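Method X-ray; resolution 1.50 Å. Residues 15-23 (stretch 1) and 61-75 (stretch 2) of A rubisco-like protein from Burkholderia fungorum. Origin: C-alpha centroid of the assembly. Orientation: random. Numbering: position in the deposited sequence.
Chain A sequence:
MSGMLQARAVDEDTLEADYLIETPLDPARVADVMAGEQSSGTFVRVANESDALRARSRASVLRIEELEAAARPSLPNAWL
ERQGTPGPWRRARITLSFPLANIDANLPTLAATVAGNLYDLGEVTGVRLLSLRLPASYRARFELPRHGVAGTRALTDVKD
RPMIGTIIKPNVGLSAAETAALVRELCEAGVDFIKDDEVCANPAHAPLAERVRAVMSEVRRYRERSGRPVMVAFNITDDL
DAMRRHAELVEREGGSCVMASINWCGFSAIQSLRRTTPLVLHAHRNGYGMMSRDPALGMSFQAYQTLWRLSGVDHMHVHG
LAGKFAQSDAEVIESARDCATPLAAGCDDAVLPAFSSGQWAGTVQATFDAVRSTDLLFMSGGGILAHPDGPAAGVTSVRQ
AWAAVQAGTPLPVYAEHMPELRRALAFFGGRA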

# COMPACT_ATOMS: atom_id res chain seq x y z
N LEU A 15 4.16 5.45 -21.55
CA LEU A 15 5.05 5.73 -20.43
C LEU A 15 6.04 4.58 -20.34
O LEU A 15 5.83 3.51 -20.93
CB LEU A 15 4.28 5.92 -19.12
CG LEU A 15 3.47 4.71 -18.62
CD1 LEU A 15 4.35 3.69 -17.90
CD2 LEU A 15 2.34 5.20 -17.71
N GLU A 16 7.13 4.79 -19.62
CA GLU A 16 8.11 3.74 -19.43
C GLU A 16 8.33 3.42 -17.95
O GLU A 16 8.24 4.29 -17.09
CB GLU A 16 9.43 4.11 -20.09
CG GLU A 16 9.29 4.19 -21.60
CD GLU A 16 10.56 4.61 -22.30
OE1 GLU A 16 11.61 4.77 -21.62
OE2 GLU A 16 10.51 4.78 -23.53
N ALA A 17 8.61 2.15 -17.69
CA ALA A 17 8.86 1.69 -16.33
C ALA A 17 10.10 0.80 -16.34
O ALA A 17 10.19 -0.12 -17.16
CB ALA A 17 7.65 0.92 -15.82
N ASP A 18 11.03 1.07 -15.44
CA ASP A 18 12.26 0.27 -15.33
C ASP A 18 12.14 -0.67 -14.13
O ASP A 18 11.65 -0.27 -13.07
CB ASP A 18 13.48 1.17 -15.10
CG ASP A 18 13.84 2.01 -16.32
OD1 ASP A 18 13.26 1.80 -17.40
OD2 ASP A 18 14.72 2.88 -16.18
N TYR A 19 12.59 -1.91 -14.30
CA TYR A 19 12.58 -2.91 -13.24
C TYR A 19 13.92 -3.59 -13.08
O TYR A 19 14.72 -3.64 -14.02
CB TYR A 19 11.56 -4.02 -13.53
CG TYR A 19 10.16 -3.52 -13.74
CD1 TYR A 19 9.23 -3.55 -12.71
CD2 TYR A 19 9.76 -3.03 -14.97
CE1 TYR A 19 7.94 -3.10 -12.91
CE2 TYR A 19 8.48 -2.57 -15.18
CZ TYR A 19 7.58 -2.60 -14.14
OH TYR A 19 6.30 -2.13 -14.35
N LEU A 20 14.16 -4.11 -11.88
CA LEU A 20 15.20 -5.10 -11.66
C LEU A 20 14.49 -6.42 -11.45
O LEU A 20 13.66 -6.54 -10.54
CB LEU A 20 16.03 -4.74 -10.42
CG LEU A 20 16.91 -5.87 -9.85
CD1 LEU A 20 18.06 -6.18 -10.79
CD2 LEU A 20 17.43 -5.48 -8.47
N ILE A 21 14.78 -7.42 -12.28
CA ILE A 21 14.15 -8.72 -12.09
C ILE A 21 15.18 -9.79 -11.83
O ILE A 21 16.36 -9.63 -12.14
CB ILE A 21 13.27 -9.13 -13.29
CG1 ILE A 21 14.12 -9.34 -14.55
CG2 ILE A 21 12.19 -8.08 -13.52
CD1 ILE A 21 13.36 -10.04 -15.67
N GLU A 22 14.74 -10.87 -11.19
CA GLU A 22 15.59 -12.01 -10.89
C GLU A 22 14.82 -13.27 -11.22
O GLU A 22 13.65 -13.40 -10.84
CB GLU A 22 15.99 -11.99 -9.42
CG GLU A 22 16.93 -13.11 -8.99
CD GLU A 22 17.10 -13.16 -7.49
OE1 GLU A 22 17.64 -12.17 -6.92
OE2 GLU A 22 16.66 -14.16 -6.88
N THR A 23 15.46 -14.20 -11.92
CA THR A 23 14.77 -15.40 -12.38
C THR A 23 15.81 -16.44 -12.79
O THR A 23 16.87 -16.08 -13.31
CB THR A 23 13.85 -15.10 -13.59
OG1 THR A 23 13.23 -16.30 -14.05
CG2 THR A 23 14.64 -14.45 -14.74
N VAL A 61 8.89 -4.69 -24.40
CA VAL A 61 10.17 -4.62 -23.70
C VAL A 61 11.13 -3.79 -24.54
O VAL A 61 11.44 -4.17 -25.68
CB VAL A 61 10.75 -6.02 -23.48
CG1 VAL A 61 12.06 -5.93 -22.73
CG2 VAL A 61 9.75 -6.89 -22.71
N LEU A 62 11.57 -2.66 -24.01
CA LEU A 62 12.43 -1.74 -24.76
C LEU A 62 13.91 -2.00 -24.49
O LEU A 62 14.75 -1.73 -25.34
CB LEU A 62 12.12 -0.28 -24.42
CG LEU A 62 10.76 0.28 -24.84
CD1 LEU A 62 10.70 1.78 -24.53
CD2 LEU A 62 10.49 0.02 -26.32
N ARG A 63 14.22 -2.49 -23.30
CA ARG A 63 15.61 -2.68 -22.90
C ARG A 63 15.75 -3.87 -21.98
O ARG A 63 14.93 -4.08 -21.09
CB ARG A 63 16.15 -1.44 -22.17
CG ARG A 63 16.27 -0.20 -23.05
CD ARG A 63 17.05 0.93 -22.37
NE ARG A 63 16.20 1.78 -21.55
CZ ARG A 63 15.38 2.71 -22.04
NH1 ARG A 63 15.29 2.90 -23.35
NH2 ARG A 63 14.64 3.45 -21.22
N ILE A 64 16.81 -4.65 -22.18
CA ILE A 64 17.19 -5.68 -21.24
C ILE A 64 18.69 -5.60 -21.07
O ILE A 64 19.43 -5.48 -22.06
CB ILE A 64 16.83 -7.09 -21.74
CG1 ILE A 64 15.32 -7.21 -21.98
CG2 ILE A 64 17.30 -8.14 -20.74
CD1 ILE A 64 14.93 -8.42 -22.80
N GLU A 65 19.16 -5.64 -19.83
CA GLU A 65 20.59 -5.70 -19.57
C GLU A 65 20.83 -6.73 -18.48
O GLU A 65 20.40 -6.54 -17.35
CB GLU A 65 21.15 -4.35 -19.13
CG GLU A 65 22.66 -4.39 -18.85
CD GLU A 65 23.21 -3.10 -18.27
OE1 GLU A 65 22.41 -2.19 -17.93
OE2 GLU A 65 24.44 -2.98 -18.14
N GLU A 66 21.51 -7.82 -18.82
CA GLU A 66 21.78 -8.84 -17.81
C GLU A 66 22.90 -8.40 -16.87
O GLU A 66 23.91 -7.85 -17.31
CB GLU A 66 22.11 -10.19 -18.44
CG GLU A 66 22.37 -11.27 -17.40
CD GLU A 66 21.85 -12.63 -17.81
OE1 GLU A 66 21.35 -12.77 -18.95
OE2 GLU A 66 21.94 -13.57 -16.99
N LEU A 67 22.70 -8.64 -15.58
CA LEU A 67 23.64 -8.27 -14.54
C LEU A 67 24.28 -9.54 -13.99
O LEU A 67 24.02 -10.63 -14.49
CB LEU A 67 22.90 -7.53 -13.42
CG LEU A 67 22.04 -6.36 -13.89
CD1 LEU A 67 21.19 -5.78 -12.75
CD2 LEU A 67 22.90 -5.29 -14.53
N GLU A 68 25.10 -9.39 -12.96
CA GLU A 68 25.68 -10.55 -12.30
C GLU A 68 24.58 -11.39 -11.64
O GLU A 68 23.70 -10.85 -10.97
CB GLU A 68 26.72 -10.12 -11.26
CG GLU A 68 27.47 -11.28 -10.63
CD GLU A 68 28.51 -10.82 -9.62
OE1 GLU A 68 29.35 -11.65 -9.21
OE2 GLU A 68 28.49 -9.63 -9.25
N ALA A 69 24.62 -12.70 -11.86
CA ALA A 69 23.61 -13.59 -11.30
C ALA A 69 23.77 -13.73 -9.80
O ALA A 69 24.84 -13.47 -9.25
CB ALA A 69 23.66 -14.95 -11.97
N ALA A 70 22.69 -14.13 -9.13
CA ALA A 70 22.73 -14.43 -7.71
C ALA A 70 22.97 -15.92 -7.51
O ALA A 70 22.47 -16.75 -8.28
CB ALA A 70 21.44 -13.98 -7.03
N ALA A 71 23.71 -16.27 -6.46
CA ALA A 71 24.01 -17.67 -6.16
C ALA A 71 22.85 -18.36 -5.47
O ALA A 71 22.74 -19.58 -5.49
CB ALA A 71 25.27 -17.77 -5.31
N ARG A 72 21.98 -17.56 -4.84
CA ARG A 72 20.79 -18.06 -4.18
C ARG A 72 19.61 -17.16 -4.53
O ARG A 72 19.80 -15.97 -4.78
CB ARG A 72 20.99 -18.07 -2.66
CG ARG A 72 21.45 -16.73 -2.11
CD ARG A 72 21.35 -16.67 -0.60
NE ARG A 72 21.64 -15.33 -0.09
CZ ARG A 72 20.77 -14.32 -0.08
NH1 ARG A 72 19.54 -14.51 -0.55
NH2 ARG A 72 21.12 -13.14 0.40
N PRO A 73 18.40 -17.73 -4.57
CA PRO A 73 17.20 -16.94 -4.91
C PRO A 73 16.85 -15.94 -3.80
O PRO A 73 16.90 -16.28 -2.62
CB PRO A 73 16.10 -17.99 -5.03
CG PRO A 73 16.59 -19.16 -4.21
CD PRO A 73 18.09 -19.15 -4.32
N SER A 74 16.50 -14.72 -4.19
CA SER A 74 16.20 -13.67 -3.21
C SER A 74 14.87 -13.92 -2.50
O SER A 74 14.71 -13.55 -1.34
CB SER A 74 16.19 -12.30 -3.88
OG SER A 74 17.47 -11.96 -4.39
N LEU A 75 13.92 -14.53 -3.21
CA LEU A 75 12.59 -14.79 -2.67
C LEU A 75 12.18 -16.24 -2.87
O LEU A 75 12.52 -16.86 -3.88
CB LEU A 75 11.54 -13.91 -3.36
CG LEU A 75 11.74 -12.39 -3.35
CD1 LEU A 75 10.71 -11.75 -4.28
CD2 LEU A 75 11.60 -11.83 -1.93

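Two strands need not share a sheet ladder to be held together; when their backbones stand too far apart for main-chain pairing, side chains must bridge the gap, and the alternation of a strand decides which ones can. Residues 15-23 and 61-75 of this rubisco-like protein illustrate the principle. Stretch 1 is strand throughout, while stretch 2 begins as strand and finishes as loop. The two strand axes come no closer than 8.3 Å, and their N-to-C directions differ by 42°, so they run in broadly the same sense but at a marked angle. No backbone-to-backbone hydrogen bond links them, and the contact is modest, burying 315 Å² over both sides. In stretch 1 the even-numbered residues supply the contacts; Leu-15, Ala-17, Tyr-19, Ile-21 and Thr-23 make none.

The first point of contact is Glu-16, whose CA-to-CB bond points toward stretch 2. Its carboxylate meets both an apolar and a charged neighbour. OE2 of Glu-16 lies 3.2 Å from CD1 of Leu-62, a close van der Waals approach, while OE1 of Glu-16 forms a salt bridge with NH2 of Arg-63 at 3.3 Å. The acceptor sits at the edge of the guanidinium, near its plane, where the N-H groups point. Even so, the hydrogen bond within this salt bridge is weak, being long and bent to 140° at the hydrogen; charge attraction can tolerate such imperfect geometry better than directional bonding can.

Asp-18 adds a second negative charge near the same arginine. Its CA-to-CB bond points sideways, but the end of the side chain comes nearer, leaving OD1 of Asp-18 4.4 Å from NH2 of Arg-63. This is too far for a salt bridge, though close enough for opposite charges to feel each other. Both carboxylate oxygens of Asp-18 are hydrogen-bonded elsewhere in the structure.

At Leu-20 the chemistry changes to purely apolar contact. This side chain, too, starts sideways and ends nearer the partner, bringing CD1 of Leu-20 to 3.7 Å from CD1 of Leu-67, whose own CA-to-CB bond points toward stretch 1. With the CA atoms of Leu-20 and Leu-67 9.5 Å apart, it is the reach of both leucines that closes the gap.

Glu-22 makes the shortest hydrogen bonds of the contact, and the loop of stretch 2 provides the partner. Its side chain is extended through chi1 and chi2, both t, and carries the carboxylate to Ser-74. The serine grips it with two donors: OG of Ser-74 gives a short 2.5 Å hydrogen bond to OE1 of Glu-22, and the backbone N of Ser-74 gives a 2.8 Å bond to OE2 of Glu-22, nearly straight at 170°. With each oxygen engaged by a separate donor, the two bonds together restrain the orientation of the carboxylate as well as its position. Around this clasp, CA of Pro-73 packs 3.4 Å from OE2 of Glu-22, and CB of Ala-70 lies 4.2 Å from OE1 of Glu-22.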